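Local coordinates for uncharacterized protein (Corynebacterium diphtheriae NCTC 13129, PDB 3CP3) that is of unknown function but belongs to the pyridoxamine 5'-phosphate oxidase family, whose members commonly bind FMN, so it may bind a flavin, at residues 19-24 / 92-97; 56-61 / 129-134; 25-30 / 79-84. One frame throughout, in Å; residues are numbered along the deposited sequence. Where two conformers were deposited one is given.

Interaction 1: 19-24 / 92-97; sequences DSLSRL and VVLKGN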
loop_
_atom_site.group_PDB
_atom_site.type_symbol
_atom_site.label_atom_id
_atom_site.label_comp_id
_atom_site.label_asym_id
_atom_site.label_seq_id
_atom_site.Cartn_x
_atom_site.Cartn_y
_atom_site.Cartn_z
ATOM N N ASP A 19 18.268 7.095 -5.781
ATOM C CA ASP A 19 17.497 6.321 -6.775
ATOM C C ASP A 19 16.049 6.201 -6.287
ATOM O O ASP A 19 15.072 6.457 -7.022
ATOM C CB ASP A 19 18.191 4.949 -6.939
ATOM C CG ASP A 19 17.633 4.101 -8.100
ATOM O OD1 ASP A 19 16.860 4.601 -8.978
ATOM O OD2 ASP A 19 17.903 2.880 -8.088
ATOM N N SER A 20 15.898 5.763 -5.049
ATOM C CA SER A 20 14.585 5.616 -4.433
ATOM C C SER A 20 13.725 6.871 -4.524
ATOM O O SER A 20 12.538 6.838 -4.957
ATOM C CB SER A 20 14.776 5.227 -2.953
ATOM O OG SER A 20 15.200 3.868 -2.916
ATOM N N LEU A 21 14.298 7.967 -4.113
ATOM C CA LEU A 21 13.557 9.266 -4.192
ATOM C C LEU A 21 13.285 9.752 -5.616
ATOM O O LEU A 21 12.204 10.310 -5.876
ATOM C CB LEU A 21 14.271 10.338 -3.389
ATOM C CG LEU A 21 14.264 10.048 -1.882
ATOM C CD1 LEU A 21 15.186 11.062 -1.210
ATOM C CD2 LEU A 21 12.846 10.062 -1.326
ATOM N N SER A 22 14.235 9.558 -6.544
ATOM C CA SER A 22 13.912 9.874 -7.945
ATOM C C SER A 22 12.711 9.037 -8.422
ATOM O O SER A 22 11.751 9.530 -9.083
ATOM C CB SER A 22 15.110 9.580 -8.828
ATOM O OG SER A 22 16.229 10.355 -8.423
ATOM N N ARG A 23 12.726 7.753 -8.115
ATOM C CA ARG A 23 11.661 6.893 -8.642
ATOM C C ARG A 23 10.326 7.255 -7.980
ATOM O O ARG A 23 9.257 7.308 -8.626
ATOM C CB ARG A 23 11.958 5.430 -8.365
ATOM C CG ARG A 23 13.124 4.831 -9.223
ATOM C CD ARG A 23 13.254 3.392 -8.919
ATOM N NE ARG A 23 14.600 2.872 -9.211
ATOM C CZ ARG A 23 14.843 1.635 -9.610
ATOM N NH1 ARG A 23 13.839 0.810 -9.884
ATOM N NH2 ARG A 23 16.113 1.228 -9.764
ATOM N N LEU A 24 10.370 7.525 -6.700
ATOM C CA LEU A 24 9.122 7.958 -6.021
ATOM C C LEU A 24 8.559 9.249 -6.665
ATOM O O LEU A 24 7.335 9.354 -6.912
ATOM C CB LEU A 24 9.422 8.146 -4.520
ATOM C CG LEU A 24 8.261 8.617 -3.619
ATOM C CD1 LEU A 24 8.151 7.762 -2.345
ATOM C CD2 LEU A 24 8.530 10.032 -3.263
ATOM N N VAL A 92 9.113 1.840 -3.196
ATOM C CA VAL A 92 9.827 2.732 -2.306
ATOM C C VAL A 92 8.847 2.948 -1.132
ATOM O O VAL A 92 7.656 3.230 -1.387
ATOM C CB VAL A 92 10.154 4.062 -2.986
ATOM C CG1 VAL A 92 10.742 5.121 -1.927
ATOM C CG2 VAL A 92 11.210 3.799 -4.145
ATOM N N VAL A 93 9.352 2.767 0.086
ATOM C CA VAL A 93 8.575 2.987 1.330
ATOM C C VAL A 93 9.253 4.105 2.108
ATOM O O VAL A 93 10.480 4.025 2.470
ATOM C CB VAL A 93 8.519 1.708 2.160
ATOM C CG1 VAL A 93 7.806 1.927 3.604
ATOM C CG2 VAL A 93 7.860 0.623 1.399
ATOM N N LEU A 94 8.477 5.128 2.416
ATOM C CA LEU A 94 8.946 6.138 3.333
ATOM C C LEU A 94 8.350 5.898 4.725
ATOM O O LEU A 94 7.141 5.588 4.849
ATOM C CB LEU A 94 8.578 7.532 2.797
ATOM C CG LEU A 94 8.875 7.849 1.352
ATOM C CD1 LEU A 94 8.428 9.294 1.133
ATOM C CD2 LEU A 94 10.418 7.682 1.086
ATOM N N LYS A 95 9.182 5.988 5.773
ATOM C CA LYS A 95 8.660 6.099 7.128
ATOM C C LYS A 95 8.664 7.559 7.537
ATOM O O LYS A 95 9.661 8.243 7.317
ATOM C CB LYS A 95 9.529 5.356 8.108
ATOM C CG LYS A 95 9.475 3.839 7.954
ATOM C CD LYS A 95 9.964 3.201 9.259
ATOM C CE LYS A 95 10.312 1.710 9.096
ATOM N NZ LYS A 95 9.128 0.880 8.678
ATOM N N GLY A 96 7.574 8.034 8.158
ATOM C CA GLY A 96 7.593 9.397 8.623
ATOM C C GLY A 96 6.457 9.785 9.528
ATOM O O GLY A 96 5.782 8.914 10.096
ATOM N N ASN A 97 6.325 11.094 9.727
ATOM C CA ASN A 97 5.250 11.655 10.539
ATOM C C ASN A 97 4.460 12.640 9.729
ATOM O O ASN A 97 5.062 13.529 9.062
ATOM C CB ASN A 97 5.770 12.294 11.813
ATOM C CG ASN A 97 6.385 11.255 12.759
ATOM O OD1 ASN A 97 7.526 10.890 12.584
ATOM N ND2 ASN A 97 5.623 10.776 13.751
#
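Where Leu24 settles on Val92 and Leu94, and Ser20 on Val92, aliphatic groups and backbone do the touching; the flat groups stand at the margin, on the helix itself. There the carboxylate of Asp19 lies at the edge of the Arg23 guanidinium, which grips it side-on through two nitrogens, one to each oxygen. NE of Arg23 points almost straight at OD1 of Asp19, 2.9 Å away, and meets that oxygen from above the carboxylate plane. NH2 of Arg23 takes the syn lone pair of Asp19 OD2 in a more bent bond of 3.0 Å. The same guanidinium makes a cation-pi contact with Trp90.

Further in, Leu24 carries the contact. Its CG stands anti to the backbone N (chi1 179°), and its CD1 serves two strand residues at once. It lies 3.7 Å from CG1 of Val92, whose side chain Leu24 crosses at about a right angle. The same CD1 is 3.8 Å from CG of Leu94, and here the two leucines meet tip to tip. Val92 turns its other methyl, CG2, against the helix backbone, 3.4 Å from O of Ser20. That carbonyl already accepts the helical bond from Leu24 N, so the methyl packs on a satisfied oxygen. Ser20 OG is occupied too, bonded to O of Asp16. Leu21 sets out away from the strand, yet its CD2 comes back to 4.2 Å from CD2 of Leu94, a looser touch.

The alternate strand residues Val93 and Lys95 meet the second subunit, where Lys95 pairs with its Asp39. The 19-24 turn of helix 17-25 crosses segment 92-97 at 102° and packs on Val92 and Leu94, consistent with the split beta-barrel of the FMN-binding family.

Interaction 2: 56-61 / 129-134; sequences PRVYFR and IDVREV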
loop_
_atom_site.group_PDB
_atom_site.type_symbol
_atom_site.label_atom_id
_atom_site.label_comp_id
_atom_site.label_asym_id
_atom_site.label_seq_id
_atom_site.Cartn_x
_atom_site.Cartn_y
_atom_site.Cartn_z
ATOM N N PRO A 56 13.715 15.411 3.056
ATOM C CA PRO A 56 12.619 15.269 2.086
ATOM C C PRO A 56 11.254 15.383 2.767
ATOM O O PRO A 56 11.092 14.959 3.910
ATOM C CB PRO A 56 12.828 13.853 1.518
ATOM C CG PRO A 56 13.614 13.126 2.573
ATOM C CD PRO A 56 14.532 14.185 3.136
ATOM N N ARG A 57 10.295 15.977 2.064
ATOM C CA ARG A 57 8.931 16.125 2.555
ATOM C C ARG A 57 7.968 15.728 1.464
ATOM O O ARG A 57 8.190 16.050 0.306
ATOM C CB ARG A 57 8.673 17.598 2.950
ATOM C CG ARG A 57 9.402 17.959 4.238
ATOM C CD ARG A 57 8.937 19.259 4.849
ATOM N NE ARG A 57 9.053 20.318 3.872
ATOM C CZ ARG A 57 8.898 21.612 4.132
ATOM N NH1 ARG A 57 8.644 22.034 5.380
ATOM N NH2 ARG A 57 9.002 22.479 3.120
ATOM N N VAL A 58 6.883 15.064 1.834
ATOM C CA VAL A 58 5.776 14.783 0.900
ATOM C C VAL A 58 4.568 15.588 1.278
ATOM O O VAL A 58 4.207 15.621 2.471
ATOM C CB VAL A 58 5.354 13.280 0.988
ATOM C CG1 VAL A 58 4.113 12.963 0.121
ATOM C CG2 VAL A 58 6.525 12.419 0.603
ATOM N N TYR A 59 3.915 16.198 0.290
ATOM C CA TYR A 59 2.615 16.831 0.526
ATOM C C TYR A 59 1.527 16.111 -0.226
ATOM O O TYR A 59 1.716 15.707 -1.388
ATOM C CB TYR A 59 2.621 18.275 0.011
ATOM C CG TYR A 59 3.463 19.184 0.844
ATOM C CD1 TYR A 59 2.942 19.766 2.012
ATOM C CD2 TYR A 59 4.778 19.455 0.500
ATOM C CE1 TYR A 59 3.731 20.616 2.794
ATOM C CE2 TYR A 59 5.556 20.341 1.280
ATOM C CZ TYR A 59 5.034 20.879 2.429
ATOM O OH TYR A 59 5.780 21.744 3.199
ATOM N N PHE A 60 0.364 16.014 0.407
ATOM C CA PHE A 60 -0.843 15.574 -0.247
ATOM C C PHE A 60 -2.029 16.338 0.344
ATOM O O PHE A 60 -1.851 17.144 1.249
ATOM C CB PHE A 60 -0.956 14.017 -0.155
ATOM C CG PHE A 60 -1.147 13.483 1.242
ATOM C CD1 PHE A 60 -2.434 13.326 1.761
ATOM C CD2 PHE A 60 -0.069 13.158 2.032
ATOM C CE1 PHE A 60 -2.605 12.815 3.047
ATOM C CE2 PHE A 60 -0.237 12.708 3.346
ATOM C CZ PHE A 60 -1.499 12.521 3.846
ATOM N N ARG A 61 -3.209 16.188 -0.253
ATOM C CA ARG A 61 -4.396 16.844 0.214
ATOM C C ARG A 61 -5.360 15.887 0.806
ATOM O O ARG A 61 -5.456 14.777 0.350
ATOM C CB ARG A 61 -5.108 17.501 -0.935
ATOM C CG ARG A 61 -4.363 18.634 -1.490
ATOM C CD ARG A 61 -4.736 18.810 -2.926
ATOM N NE ARG A 61 -4.349 20.146 -3.313
ATOM C CZ ARG A 61 -4.512 20.665 -4.521
ATOM N NH1 ARG A 61 -4.101 21.911 -4.743
ATOM N NH2 ARG A 61 -5.079 19.944 -5.483
ATOM N N ILE A 129 4.276 15.173 5.134
ATOM C CA ILE A 129 4.997 14.066 5.753
ATOM C C ILE A 129 6.456 14.443 5.895
ATOM O O ILE A 129 7.116 14.673 4.904
ATOM C CB ILE A 129 4.903 12.690 4.963
ATOM C CG1 ILE A 129 3.436 12.328 4.666
ATOM C CG2 ILE A 129 5.567 11.578 5.849
ATOM C CD1 ILE A 129 3.194 11.149 3.650
ATOM N N ASP A 130 6.953 14.465 7.125
ATOM C CA ASP A 130 8.359 14.629 7.384
ATOM C C ASP A 130 8.971 13.233 7.353
ATOM O O ASP A 130 8.630 12.399 8.181
ATOM C CB ASP A 130 8.571 15.217 8.776
ATOM C CG ASP A 130 8.280 16.707 8.832
ATOM O OD1 ASP A 130 8.423 17.424 7.829
ATOM O OD2 ASP A 130 7.872 17.154 9.884
ATOM N N VAL A 131 9.882 13.009 6.410
ATOM C CA VAL A 131 10.446 11.703 6.131
ATOM C C VAL A 131 11.629 11.394 7.029
ATOM O O VAL A 131 12.584 12.179 7.116
ATOM C CB VAL A 131 10.830 11.647 4.664
ATOM C CG1 VAL A 131 11.507 10.279 4.306
ATOM C CG2 VAL A 131 9.571 11.834 3.831
ATOM N N ARG A 132 11.521 10.272 7.740
ATOM C CA ARG A 132 12.558 9.784 8.673
ATOM C C ARG A 132 13.467 8.761 7.960
ATOM O O ARG A 132 14.669 8.683 8.256
ATOM C CB ARG A 132 11.832 9.058 9.814
ATOM C CG ARG A 132 12.413 9.083 11.209
ATOM C CD ARG A 132 11.530 8.094 12.109
ATOM N NE ARG A 132 10.138 8.540 12.082
ATOM C CZ ARG A 132 9.074 7.749 12.034
ATOM N NH1 ARG A 132 9.187 6.434 12.008
ATOM N NH2 ARG A 132 7.886 8.295 11.997
ATOM N N GLU A 133 12.881 7.969 7.057
ATOM C CA GLU A 133 13.589 6.853 6.392
ATOM C C GLU A 133 13.061 6.622 4.977
ATOM O O GLU A 133 11.860 6.806 4.700
ATOM C CB GLU A 133 13.429 5.522 7.162
ATOM C CG GLU A 133 14.132 5.424 8.522
ATOM C CD GLU A 133 13.868 4.094 9.250
ATOM O OE1 GLU A 133 13.363 4.111 10.396
ATOM O OE2 GLU A 133 14.183 3.019 8.696
ATOM N N VAL A 134 13.946 6.147 4.107
ATOM C CA VAL A 134 13.598 5.883 2.708
ATOM C C VAL A 134 14.061 4.458 2.478
ATOM O O VAL A 134 15.220 4.144 2.778
ATOM C CB VAL A 134 14.445 6.778 1.795
ATOM C CG1 VAL A 134 14.117 6.501 0.302
ATOM C CG2 VAL A 134 14.245 8.266 2.143
HETATM O O HOH W 1 9.358 20.679 7.957
#
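Val58 and Ile129 face each other as a hydrogen-bonded antiparallel pair, and the tight half of this contact is built around them. Ile129 N gives a short, fairly straight bond of 2.7 Å to Val58 O, while Val58 N returns one of 3.1 Å to a lone pair of Ile129 O. The same Ile129 oxygen also receives the CA-H of Arg57. On the buried face the two side chains lie side by side, pointing the same way, with Ile129 CD1 4.0 Å from Val58 CB. That CD1 also comes within 3.8 Å of CE2 of Phe60, at the edge of the ring near its plane. Phe60 CG stands between its backbone N and carbonyl carbon (chi1 66°), which brings the ring back toward Ile129 although its CB does not point there. Toward Pro56 the pairing slackens: Val131 N reaches Pro56 O only in a weak bond of 3.4 Å, and the ring atom CG of Pro56 rests 3.8 Å from CB of Val131.

The other face is polar and more open. Arg57 and Asp130 run side by side there with guanidinium and carboxylate nearly coplanar, 9° apart, yet their charged atoms do not touch. A water accepts from Arg57 NH1 at 3.0 Å and gives a weak bond to Asp130 OD1. Each charge has a firmer partner elsewhere: Arg57 NH2 on Asp50, Asp130 OD2 on Arg128. The hydroxyl of Tyr59 sits over the centre of one face of the Arg57 guanidinium and is hydrogen-bonded to Glu106.

Strand 57-62 lies between strands 39-50 and 125-139, with Val58 packed on Phe47 and Leu94. Beyond Val131 the chain turns a corner at Arg132, where Arg132 and Glu133 both face Lys95 in a classic beta bulge; strand 125-139, already paired with strand 89-100 at Asp130, there turns away from Pro56.

Interaction 3: 25-30 / 79-84; sequences SSESVG and FEVDRF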
loop_
_atom_site.group_PDB
_atom_site.type_symbol
_atom_site.label_atom_id
_atom_site.label_comp_id
_atom_site.label_asym_id
_atom_site.label_seq_id
_atom_site.Cartn_x
_atom_site.Cartn_y
_atom_site.Cartn_z
ATOM N N SER A 25 9.470 10.189 -6.933
ATOM C CA SER A 25 9.232 11.464 -7.620
ATOM C C SER A 25 8.618 11.357 -9.025
ATOM O O SER A 25 8.005 12.321 -9.508
ATOM C CB SER A 25 10.560 12.212 -7.768
ATOM O OG SER A 25 11.188 11.856 -8.993
ATOM N N SER A 26 8.793 10.200 -9.682
ATOM C CA SER A 26 8.286 9.995 -11.012
ATOM C C SER A 26 6.811 9.573 -10.997
ATOM O O SER A 26 6.220 9.466 -12.031
ATOM C CB SER A 26 9.072 8.925 -11.755
ATOM O OG SER A 26 8.821 7.647 -11.187
ATOM N N GLU A 27 6.239 9.275 -9.842
ATOM C CA GLU A 27 4.842 8.876 -9.801
ATOM C C GLU A 27 4.090 10.056 -9.164
ATOM O O GLU A 27 4.682 10.884 -8.486
ATOM C CB GLU A 27 4.703 7.668 -8.872
ATOM C CG GLU A 27 5.405 6.404 -9.413
ATOM C CD GLU A 27 4.583 5.757 -10.490
ATOM O OE1 GLU A 27 3.324 5.829 -10.388
ATOM O OE2 GLU A 27 5.158 5.196 -11.432
ATOM N N SER A 28 2.785 10.136 -9.386
ATOM C CA SER A 28 2.002 11.170 -8.705
ATOM C C SER A 28 0.941 10.593 -7.764
ATOM O O SER A 28 0.291 11.361 -7.052
ATOM C CB SER A 28 1.321 12.100 -9.734
ATOM O OG SER A 28 0.426 11.332 -10.504
ATOM N N VAL A 29 0.793 9.271 -7.750
ATOM C CA VAL A 29 -0.102 8.577 -6.810
ATOM C C VAL A 29 0.695 7.690 -5.879
ATOM O O VAL A 29 1.512 6.900 -6.338
ATOM C CB VAL A 29 -1.171 7.717 -7.539
ATOM C CG1 VAL A 29 -2.077 6.980 -6.555
ATOM C CG2 VAL A 29 -2.005 8.614 -8.441
ATOM N N GLY A 30 0.443 7.824 -4.570
ATOM C CA GLY A 30 1.083 6.947 -3.559
ATOM C C GLY A 30 0.076 6.486 -2.519
ATOM O O GLY A 30 -1.100 6.917 -2.542
ATOM N N PHE A 79 4.516 5.776 3.732
ATOM C CA PHE A 79 4.071 6.216 2.419
ATOM C C PHE A 79 4.783 5.383 1.377
ATOM O O PHE A 79 6.042 5.250 1.399
ATOM C CB PHE A 79 4.325 7.732 2.224
ATOM C CG PHE A 79 3.630 8.304 1.005
ATOM C CD1 PHE A 79 2.279 8.595 1.041
ATOM C CD2 PHE A 79 4.311 8.498 -0.191
ATOM C CE1 PHE A 79 1.630 9.097 -0.098
ATOM C CE2 PHE A 79 3.660 8.981 -1.318
ATOM C CZ PHE A 79 2.326 9.270 -1.260
ATOM N N GLU A 80 4.015 4.818 0.449
ATOM C CA GLU A 80 4.533 3.863 -0.471
ATOM C C GLU A 80 4.146 4.180 -1.911
ATOM O O GLU A 80 3.006 4.570 -2.219
ATOM C CB GLU A 80 4.088 2.402 -0.096
ATOM C CG GLU A 80 4.815 1.291 -0.888
ATOM C CD GLU A 80 4.029 0.788 -2.090
ATOM O OE1 GLU A 80 2.916 1.362 -2.380
ATOM O OE2 GLU A 80 4.434 -0.268 -2.635
ATOM N N VAL A 81 5.123 3.981 -2.785
ATOM C CA VAL A 81 4.933 4.022 -4.235
ATOM C C VAL A 81 5.518 2.715 -4.788
ATOM O O VAL A 81 6.511 2.176 -4.251
ATOM C CB VAL A 81 5.621 5.306 -4.789
ATOM C CG1 VAL A 81 5.601 5.325 -6.282
ATOM C CG2 VAL A 81 4.990 6.575 -4.221
ATOM N N ASP A 82 4.904 2.121 -5.825
ATOM C CA ASP A 82 5.489 0.973 -6.506
ATOM C C ASP A 82 5.209 0.942 -8.015
ATOM O O ASP A 82 4.516 1.851 -8.516
ATOM C CB ASP A 82 5.251 -0.449 -5.856
ATOM C CG ASP A 82 3.730 -0.901 -5.775
ATOM O OD1 ASP A 82 3.165 -1.542 -6.718
ATOM O OD2 ASP A 82 3.176 -0.769 -4.692
ATOM N N ARG A 83 5.819 -0.067 -8.661
ATOM C CA ARG A 83 5.610 -0.506 -10.082
ATOM C C ARG A 83 6.122 -1.896 -10.329
ATOM O O ARG A 83 7.333 -2.191 -10.235
ATOM C CB ARG A 83 6.223 0.448 -11.080
ATOM C CG ARG A 83 5.526 1.784 -11.135
ATOM C CD ARG A 83 4.146 1.699 -11.828
ATOM N NE ARG A 83 3.583 3.028 -12.065
ATOM C CZ ARG A 83 2.411 3.278 -12.636
ATOM N NH1 ARG A 83 1.620 2.277 -13.065
ATOM N NH2 ARG A 83 2.039 4.549 -12.808
ATOM N N PHE A 84 5.195 -2.756 -10.725
ATOM C CA PHE A 84 5.407 -4.157 -10.625
ATOM C C PHE A 84 4.817 -4.833 -11.873
ATOM O O PHE A 84 4.225 -4.147 -12.734
ATOM C CB PHE A 84 4.779 -4.621 -9.301
ATOM C CG PHE A 84 5.456 -5.820 -8.665
ATOM C CD1 PHE A 84 6.514 -5.649 -7.801
ATOM C CD2 PHE A 84 4.988 -7.112 -8.901
ATOM C CE1 PHE A 84 7.136 -6.763 -7.208
ATOM C CE2 PHE A 84 5.587 -8.234 -8.298
ATOM C CZ PHE A 84 6.659 -8.050 -7.443
#
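Antiparallel strands 29-36 and 76-83 are neighbours in the curled sheet, and meet here with Gly30 against Phe79 and Val81, and with Glu27, in the loop before the strand, reaching Arg83. CZ of Phe79 lies 3.5 Å from CA of Gly30, approaching obliquely; the ring can come this near because the glycine has no side chain on the side turned toward it. CA of Gly30 is also 3.3 Å from O of Glu80. One residue on, Arg31 bonds through the backbone to Glu80, as neighbouring strands do in an antiparallel sheet, consistent with the split barrel of the FMN-binding clan, while the ring of Phe79 meets that of Phe47 edge-to-face.

Glu27 bends at chi2 (-78°), which sets CD on the side of Arg83. Its CG packs tightly on CG1 of Val81, 3.3 Å away. Arg83 NE gives a nearly straight salt-bridge bond of 2.8 Å to Glu27 OE2, which lies in the guanidinium plane, whereas the bond from Arg83 NH2 to Glu27 OE1 is weak. On the opposite side of strand 76-83, Glu80 pairs with Arg31, and Asp82 with Arg31 of the second subunit.

How the interactions relate
All three interactions tie into one curved antiparallel sheet. Interactions 1 and 3 lie on its neighbouring strands 89-100 and 76-83, joined by backbone bonds of Val92 to Val81 and of Leu94 to Phe79; interaction 2 reaches strand 89-100 from its other side, where Arg132 bonds to Lys95 and Asn97. Their apolar parts run together: Leu24 touches Val81, Ser20 touches Val134 and Ile129 touches Phe79. Interaction 1 is helix on sheet, held by buried methyls without a hydrogen bond between segments. Interaction 2 is strand pairing, with a watered polar rim. Interaction 3 adds a salt bridge at the surface to a buried glycine contact. Strands of interactions 1 and 3 also meet the second subunit; interaction 2 does not.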